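Local coordinates for 1,3,6,8-tetrahydroxynaphthalene synthase (Streptomyces coelicolor, PDB 1U0M), which condenses five malonyl-CoA units into a linear pentaketide and closes it, by Claisen and aldol steps, to 1,3,6,8-tetrahydroxynaphthalene, a precursor of melanin and of naphthoquinone metabolites, at residues F241-D244 with K245-A249; E252-A255 with P256-E260; V277-G281 with P282-D286; L292-D295 with P296-R300. All blocks are in the same frame, centred on the assembly; numbering follows the deposited sequence.

Contact 1: F241-D244 with K245-A249; sequences FLLD and KRVPA
The guanidinium of Arg246 takes the carboxylate of Asp244 at its edge, side-on, with two nitrogens. NH2 of Arg246 reaches OD1 of Asp244 at 2.8 Å and NE of Arg246 reaches OD2 of Asp244 at 2.9 Å. Both oxygens lie near the guanidinium plane, yet they are met from above the carboxylate plane; the two planes lie 28° apart. OD2 of Asp244 also accepts, through its anti lone pair, the backbone N of Arg246 at 2.7 Å. With CG opposite the backbone N (chi1 -170°), Asp244 turns its carboxylate forward over a type I turn, Asp244 to Val247, that follows strand 238-243. The curled Lys245 chain adds a long salt bridge, NZ to OD2 of Asp244 at 3.8 Å. CD1 of Leu243 meets CG2 of Val247, the side chains crossing at about a right angle; the place of CG2 is not secure, so their close spacing should not be pressed. Trp229 touches both Asp244 and Arg246, while Val247 packs on Ile284 of helix 281-291. With an alanine in place of Asp244, the Arg246 guanidinium would probably lose its fixed rotation and the backbone N of Arg246 its side-chain acceptor. Two cationic side chains gathered on one carboxylate would be expected to keep Asp244 ionised.

Contact 2: E252-A255 with P256-E260; sequences EPLA and PALKE
Leu254 and Leu258 meet on the buried side of helix 251-263, where the apolar packing lies. CG of Leu254 lies opposite its backbone N (chi1 171°), which carries CD1 forward along the helix to within 4.0 Å of CB of Ala257; the same methyl stands 4.4 Å from CG of Leu258. These are ordinary one-turn contacts between apolar side chains, and the small Ala257 lets the leucine methyl lie beside it.

The backbone is less regular. Pro256 brings no N-H, so the turn before it goes without that bond, and the helix kinks; CD of Pro256 occupies the place instead, 3.0 Å from O of Glu252. Regular bonding picks up just beyond, where N of Leu258 donates to O of Leu254 at 3.2 Å, nearly along the C=O axis, and N of Lys259 to O of Ala255 at 3.1 Å. The second of these carbonyls also receives a weak bond from N of Leu258.

On the outer side the contact thins out. Glu252, Pro253 and Pro256 are exposed, and the Glu252 side chain leads away from the following turn. Lys259 is different: extended beyond CG, it runs back along the helix, CG 3.6 Å from O of Ala255, toward the neighbouring helix end, where its NZ bonds weakly to O of Phe291.

The buried side rests on strand 346-355, Leu254 touching Ala347 and Leu258 Met349, and on helix 281-291, Leu258 packing on Leu288 and Ala255 on Phe291; Leu292, just after that helix, touches Ala255, Leu258 and Lys259.

Contact 3: V277-G281 with P282-D286; sequences VHAGG and PRILD
Leu285 folds back from the first turn of helix 281-291 onto the strand that leads into it. Its CD1 lies 3.5 Å from CG2 of Val277 and 3.7 Å from CB of Ala279, and that alanine methyl also meets CG2 of Ile284 at 3.7 Å. CG of Leu285 stands opposite the backbone N (chi1 -164°), swinging CD1 back toward the strand. Around this apolar patch lies the helix start: N of Leu285 gives a weak hydrogen bond to O of Gly281 at 3.3 Å, and O of Gly280 has CD1 of Ile284 and CD of Arg283 each 3.3 Å away. Gly281 has positive phi (72°), and a beta carbon there would collide with CD of Arg283. The bent Arg283 chain thus lies close over the glycines and touches Thr53. An alanine in place of Arg283 would probably leave the Gly280 carbonyl less covered and Thr53 without this neighbour. Farther out, Ser302 bonds O of Val277, Phe299 touches Val277, and His278, probably the histidine of the Cys-His-Asn triad as in chalcone synthases, touches Cys146, the probable catalytic cysteine. The contact is chiefly apolar, one weak backbone bond its polar link, with no charge pairing between the segments.

Contact 4: L292-D295 with P296-R300; sequences LEVD and PHAFR
Val294 and Ala298 are pressed together unusually closely: CG1 of Val294 comes within 3.2 Å of CB of Ala298, less than carbon–carbon van der Waals contact normally allows. Such a spacing may partly reflect the model, but the pairing itself is plain. With CG1 opposite the backbone N (chi1 167°), Val294 directs that methyl across at the alanine, and Tyr275 touches both residues.

Asp295 connects the two halves. O of Asp295 accepts the backbone N of Ala298 at 3.1 Å, although the position of that nitrogen is less sure, because it sits too near a neighbouring atom. The carboxylate is folded back over the same turn, CG standing between the backbone N and the carbonyl carbon (chi1 64°), but its exact placing is doubtful for the same reason.

The segment is the connection between helix 281-291 and helix 300-308 in the C-terminal half of this thiolase fold. Glu293 leaves the first helix with positive phi (87°), and a short 3-10 turn, 296-298, follows Asp295. Phe299, at the centre of an inverse gamma turn, then turns the chain toward the next helix.

The Phe299 ring reaches back beneath the turn, its CE1 3.6 Å from O of Asp295, and has CB of Ala298 over one face, offset toward the rim. Beyond, the ring is buried against Leu285, Leu288 and Ser289 of helix 281-291. On the outer side Arg300 lays NH1 over one face of the His297 ring, toward its rim and 3.0 Å above its plane, while NH2 of Arg300 makes a salt bridge to Glu327.

The four contacts come in series along the chain, all in the C-terminal half of the thiolase fold. Contact 1 takes in the end of strand 238-243 and the turn after it, contact 2 lies on helix 251-263, contact 3 joins strand 276-278 to helix 281-291, and contact 4 bridges that helix to helix 300-308. Contact 3 touches contact 1 through Ile284 against Val247 and Pro248, centres about 12 Å apart, and contact 4 through Phe299, centres about 11 Å apart. Leu292 joins contacts 4 and 2; contacts 1 and 4, about 22 Å apart by centres, do not touch. All four thus gather round helix 281-291, contacts 1 and 3 toward the probable active site at Cys146, contact 4 away from it.

Contact 1: F241-D244 with K245-A249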
# COMPACT_ATOMS: atom_id res chain seq x y z
N PHE A 241 16.10 0.03 8.96
CA PHE A 241 16.43 -0.40 7.61
C PHE A 241 17.60 -1.38 7.56
O PHE A 241 18.67 -1.13 8.11
CB PHE A 241 16.75 0.83 6.76
CG PHE A 241 16.86 0.54 5.30
CD1 PHE A 241 15.78 -0.00 4.61
CD2 PHE A 241 18.04 0.79 4.61
CE1 PHE A 241 15.87 -0.28 3.24
CE2 PHE A 241 18.13 0.50 3.23
CZ PHE A 241 17.05 -0.03 2.56
N LEU A 242 17.39 -2.50 6.86
CA LEU A 242 18.41 -3.53 6.72
C LEU A 242 18.74 -3.73 5.24
O LEU A 242 17.86 -4.03 4.41
CB LEU A 242 17.93 -4.85 7.31
CG LEU A 242 17.96 -5.04 8.83
CD1 LEU A 242 17.20 -3.94 9.54
CD2 LEU A 242 17.36 -6.39 9.16
N LEU A 243 20.01 -3.56 4.92
CA LEU A 243 20.48 -3.71 3.55
C LEU A 243 21.65 -4.70 3.54
O LEU A 243 22.73 -4.41 4.06
CB LEU A 243 20.92 -2.35 3.02
CG LEU A 243 21.27 -2.22 1.55
CD1 LEU A 243 20.08 -2.58 0.66
CD2 LEU A 243 21.70 -0.79 1.31
N ASP A 244 21.40 -5.88 2.96
CA ASP A 244 22.41 -6.94 2.88
C ASP A 244 23.61 -6.51 2.04
O ASP A 244 23.48 -5.92 0.97
CB ASP A 244 21.79 -8.20 2.28
CG ASP A 244 22.70 -9.42 2.39
OD1 ASP A 244 22.36 -10.36 3.13
OD2 ASP A 244 23.76 -9.43 1.73
N LYS A 245 24.79 -6.83 2.55
CA LYS A 245 26.07 -6.53 1.92
C LYS A 245 26.09 -6.94 0.45
O LYS A 245 26.75 -6.30 -0.37
CB LYS A 245 27.19 -7.27 2.65
CG LYS A 245 27.22 -7.08 4.17
CD LYS A 245 25.89 -7.43 4.87
CE LYS A 245 25.30 -8.76 4.42
NZ LYS A 245 26.22 -9.92 4.61
N ARG A 246 25.35 -8.00 0.14
CA ARG A 246 25.27 -8.57 -1.20
C ARG A 246 24.35 -7.87 -2.20
O ARG A 246 24.24 -8.31 -3.34
CB ARG A 246 24.83 -10.03 -1.11
CG ARG A 246 25.80 -10.92 -0.37
CD ARG A 246 25.17 -12.27 -0.08
NE ARG A 246 24.08 -12.15 0.88
CZ ARG A 246 23.43 -13.19 1.41
NH1 ARG A 246 23.78 -14.43 1.07
NH2 ARG A 246 22.45 -12.99 2.28
N VAL A 247 23.69 -6.80 -1.78
CA VAL A 247 22.78 -6.11 -2.68
C VAL A 247 23.37 -5.66 -4.02
O VAL A 247 22.78 -5.92 -5.07
CB VAL A 247 22.13 -4.90 -1.97
CG1 VAL A 247 21.26 -4.12 -2.95
CG2 VAL A 247 21.28 -5.39 -0.81
N PRO A 248 24.54 -5.00 -4.01
CA PRO A 248 25.11 -4.57 -5.30
C PRO A 248 25.35 -5.73 -6.28
O PRO A 248 24.97 -5.66 -7.45
CB PRO A 248 26.40 -3.87 -4.89
CG PRO A 248 26.81 -4.64 -3.67
CD PRO A 248 25.50 -4.79 -2.92
N ALA A 249 25.96 -6.80 -5.79
CA ALA A 249 26.25 -7.98 -6.61
C ALA A 249 25.00 -8.52 -7.31
O ALA A 249 25.11 -9.22 -8.33
CB ALA A 249 26.88 -9.07 -5.75

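Contact 2: E252-A255 with P256-E260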
# COMPACT_ATOMS: atom_id res chain seq x y z
N GLU A 252 24.05 -8.47 -11.31
CA GLU A 252 24.29 -9.50 -12.31
C GLU A 252 22.99 -10.23 -12.66
O GLU A 252 22.61 -10.30 -13.83
CB GLU A 252 25.35 -10.49 -11.81
CG GLU A 252 25.72 -11.59 -12.81
CD GLU A 252 26.91 -12.44 -12.35
OE1 GLU A 252 28.01 -11.88 -12.18
OE2 GLU A 252 26.73 -13.66 -12.15
N PRO A 253 22.29 -10.77 -11.66
CA PRO A 253 21.04 -11.49 -11.93
C PRO A 253 19.91 -10.61 -12.45
O PRO A 253 18.97 -11.10 -13.08
CB PRO A 253 20.70 -12.10 -10.57
CG PRO A 253 22.04 -12.29 -9.93
CD PRO A 253 22.71 -10.98 -10.26
N LEU A 254 19.99 -9.31 -12.20
CA LEU A 254 18.94 -8.39 -12.63
C LEU A 254 19.09 -7.91 -14.07
O LEU A 254 18.09 -7.66 -14.75
CB LEU A 254 18.89 -7.17 -11.70
CG LEU A 254 18.00 -5.99 -12.12
CD1 LEU A 254 16.58 -6.45 -12.38
CD2 LEU A 254 18.03 -4.95 -11.04
N ALA A 255 20.33 -7.78 -14.52
CA ALA A 255 20.62 -7.33 -15.88
C ALA A 255 19.76 -8.05 -16.93
O ALA A 255 19.11 -7.40 -17.76
CB ALA A 255 22.10 -7.52 -16.19
N PRO A 256 19.74 -9.39 -16.90
CA PRO A 256 18.96 -10.18 -17.86
C PRO A 256 17.47 -9.83 -17.83
O PRO A 256 16.82 -9.76 -18.87
CB PRO A 256 19.21 -11.62 -17.42
CG PRO A 256 20.60 -11.55 -16.87
CD PRO A 256 20.56 -10.28 -16.05
N ALA A 257 16.94 -9.63 -16.62
CA ALA A 257 15.53 -9.29 -16.46
C ALA A 257 15.25 -7.98 -17.18
O ALA A 257 14.13 -7.74 -17.64
CB ALA A 257 15.20 -9.15 -14.98
N LEU A 258 16.26 -7.13 -17.28
CA LEU A 258 16.12 -5.86 -17.96
C LEU A 258 16.12 -6.09 -19.47
O LEU A 258 15.40 -5.43 -20.21
CB LEU A 258 17.27 -4.93 -17.57
CG LEU A 258 17.16 -4.30 -16.18
CD1 LEU A 258 18.45 -3.59 -15.83
CD2 LEU A 258 15.99 -3.33 -16.17
N LYS A 259 16.94 -7.04 -19.91
CA LYS A 259 17.02 -7.36 -21.33
C LYS A 259 15.80 -8.16 -21.76
O LYS A 259 15.19 -7.85 -22.78
CB LYS A 259 18.30 -8.14 -21.61
CG LYS A 259 19.56 -7.33 -21.33
CD LYS A 259 20.82 -8.17 -21.35
CE LYS A 259 22.03 -7.33 -20.95
NZ LYS A 259 23.27 -8.14 -20.77
N GLU A 260 15.44 -9.17 -20.98
CA GLU A 260 14.28 -10.00 -21.29
C GLU A 260 13.08 -9.15 -21.68
O GLU A 260 12.50 -9.33 -22.75
CB GLU A 260 13.91 -10.87 -20.08
CG GLU A 260 14.35 -12.33 -20.15
CD GLU A 260 15.19 -12.65 -21.38
OE1 GLU A 260 14.77 -13.50 -22.18
OE2 GLU A 260 16.27 -12.04 -21.53

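Contact 3: V277-G281 with P282-D286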
# COMPACT_ATOMS: atom_id res chain seq x y z
N VAL A 277 17.15 5.09 -14.22
CA VAL A 277 16.99 4.00 -13.27
C VAL A 277 17.45 4.40 -11.87
O VAL A 277 18.41 5.15 -11.71
CB VAL A 277 17.80 2.77 -13.70
CG1 VAL A 277 17.61 2.53 -15.18
CG2 VAL A 277 19.26 2.96 -13.36
N HIS A 278 16.76 3.88 -10.85
CA HIS A 278 17.13 4.18 -9.48
C HIS A 278 17.83 3.02 -8.79
O HIS A 278 17.30 1.92 -8.70
CB HIS A 278 15.90 4.57 -8.65
CG HIS A 278 16.16 4.58 -7.17
ND1 HIS A 278 17.27 5.18 -6.62
CD2 HIS A 278 15.48 4.03 -6.14
CE1 HIS A 278 17.26 5.00 -5.31
NE2 HIS A 278 16.18 4.31 -4.99
N ALA A 279 19.02 3.31 -8.30
CA ALA A 279 19.83 2.34 -7.58
C ALA A 279 20.47 3.12 -6.44
O ALA A 279 20.92 4.26 -6.62
CB ALA A 279 20.90 1.76 -8.50
N GLY A 280 20.50 2.52 -5.25
CA GLY A 280 21.08 3.19 -4.10
C GLY A 280 22.59 3.33 -4.20
O GLY A 280 23.32 2.34 -4.18
N GLY A 281 23.06 4.57 -4.29
CA GLY A 281 24.48 4.80 -4.38
C GLY A 281 25.04 4.40 -5.73
O GLY A 281 24.57 3.42 -6.32
N PRO A 282 26.04 5.13 -6.25
CA PRO A 282 26.65 4.85 -7.55
C PRO A 282 27.27 3.46 -7.65
O PRO A 282 27.51 2.96 -8.75
CB PRO A 282 27.69 5.96 -7.68
CG PRO A 282 28.09 6.21 -6.26
CD PRO A 282 26.75 6.22 -5.56
N ARG A 283 27.53 2.84 -6.51
CA ARG A 283 28.12 1.51 -6.52
C ARG A 283 27.18 0.58 -7.27
O ARG A 283 27.55 0.01 -8.30
CB ARG A 283 28.35 0.99 -5.09
CG ARG A 283 27.09 0.78 -4.24
CD ARG A 283 26.57 2.08 -3.63
NE ARG A 283 27.51 2.65 -2.66
CZ ARG A 283 27.92 2.03 -1.56
NH1 ARG A 283 27.48 0.81 -1.27
NH2 ARG A 283 28.78 2.63 -0.74
N ILE A 284 25.96 0.45 -6.76
CA ILE A 284 24.95 -0.39 -7.36
C ILE A 284 24.59 0.09 -8.76
O ILE A 284 24.24 -0.71 -9.63
CB ILE A 284 23.68 -0.40 -6.48
CG1 ILE A 284 24.01 -0.96 -5.10
CG2 ILE A 284 22.59 -1.22 -7.14
CD1 ILE A 284 22.85 -0.90 -4.12
N LEU A 285 24.68 1.39 -8.98
CA LEU A 285 24.36 1.97 -10.28
C LEU A 285 25.42 1.62 -11.31
O LEU A 285 25.11 1.47 -12.49
CB LEU A 285 24.22 3.48 -10.16
CG LEU A 285 23.51 4.19 -11.33
CD1 LEU A 285 22.07 3.72 -11.41
CD2 LEU A 285 23.57 5.69 -11.12
N ASP A 286 26.66 1.49 -10.87
CA ASP A 286 27.76 1.17 -11.77
C ASP A 286 27.82 -0.30 -12.15
O ASP A 286 28.41 -0.66 -13.17
CB ASP A 286 29.10 1.59 -11.16
CG ASP A 286 29.42 3.04 -11.43
OD1 ASP A 286 29.33 3.45 -12.61
OD2 ASP A 286 29.76 3.77 -10.48

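Contact 4: L292-D295 with P296-R300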
# COMPACT_ATOMS: atom_id res chain seq x y z
N LEU A 292 24.83 -4.84 -17.67
CA LEU A 292 23.87 -4.56 -18.73
C LEU A 292 24.66 -4.20 -19.98
O LEU A 292 24.36 -4.68 -21.07
CB LEU A 292 22.93 -3.40 -18.36
CG LEU A 292 21.61 -3.42 -19.13
CD1 LEU A 292 20.66 -4.39 -18.44
CD2 LEU A 292 20.99 -2.05 -19.16
N GLU A 293 25.66 -3.34 -19.80
CA GLU A 293 26.53 -2.93 -20.90
C GLU A 293 26.05 -1.75 -21.71
O GLU A 293 26.06 -1.77 -22.93
CB GLU A 293 26.79 -4.12 -21.83
CG GLU A 293 27.16 -5.41 -21.10
CD GLU A 293 27.15 -6.61 -22.00
OE1 GLU A 293 26.25 -6.71 -22.87
OE2 GLU A 293 28.02 -7.48 -21.84
N VAL A 294 25.64 -0.71 -21.01
CA VAL A 294 25.21 0.51 -21.65
C VAL A 294 26.49 1.32 -21.61
O VAL A 294 27.45 1.05 -22.35
CB VAL A 294 24.07 1.20 -20.87
CG1 VAL A 294 23.85 2.62 -21.37
CG2 VAL A 294 22.81 0.41 -21.02
N ASP A 295 26.54 2.27 -20.70
CA ASP A 295 27.70 3.12 -20.54
C ASP A 295 27.52 3.73 -19.17
O ASP A 295 26.37 3.89 -18.70
CB ASP A 295 27.77 4.18 -21.68
CG ASP A 295 26.61 5.16 -21.68
OD1 ASP A 295 26.45 5.87 -20.67
OD2 ASP A 295 25.87 5.26 -22.68
N PRO A 296 28.62 4.02 -18.46
CA PRO A 296 28.40 4.61 -17.12
C PRO A 296 27.49 5.85 -17.24
O PRO A 296 26.39 5.90 -16.69
CB PRO A 296 29.80 4.98 -16.63
CG PRO A 296 30.75 4.54 -17.70
CD PRO A 296 30.04 3.96 -18.86
N HIS A 297 28.00 6.82 -17.99
CA HIS A 297 27.37 8.11 -18.29
C HIS A 297 25.87 8.04 -18.58
O HIS A 297 25.20 9.07 -18.57
CB HIS A 297 28.09 8.73 -19.49
CG HIS A 297 27.64 10.12 -19.83
ND1 HIS A 297 27.87 11.20 -19.01
CD2 HIS A 297 26.99 10.61 -20.92
CE1 HIS A 297 27.39 12.29 -19.58
NE2 HIS A 297 26.85 11.96 -20.74
N ALA A 298 25.35 6.85 -18.84
CA ALA A 298 23.94 6.68 -19.15
C ALA A 298 23.05 7.11 -17.99
O ALA A 298 22.04 7.79 -18.20
CB ALA A 298 23.66 5.23 -19.51
N PHE A 299 23.43 6.71 -16.79
CA PHE A 299 22.67 7.05 -15.59
C PHE A 299 23.22 8.34 -15.00
O PHE A 299 23.52 8.41 -13.81
CB PHE A 299 22.77 5.93 -14.56
CG PHE A 299 22.81 4.56 -15.16
CD1 PHE A 299 24.01 3.99 -15.54
CD2 PHE A 299 21.63 3.87 -15.41
CE1 PHE A 299 24.05 2.74 -16.15
CE2 PHE A 299 21.65 2.62 -16.02
CZ PHE A 299 22.87 2.06 -16.39
N ARG A 300 23.36 9.35 -15.85
CA ARG A 300 23.87 10.64 -15.44
C ARG A 300 22.86 11.37 -14.56
O ARG A 300 23.22 12.06 -13.61
CB ARG A 300 24.19 11.49 -16.67
CG ARG A 300 24.56 12.94 -16.35
CD ARG A 300 25.02 13.72 -17.58
NE ARG A 300 23.96 13.97 -18.56
CZ ARG A 300 23.53 13.09 -19.46
NH1 ARG A 300 24.07 11.88 -19.52
NH2 ARG A 300 22.56 13.42 -20.30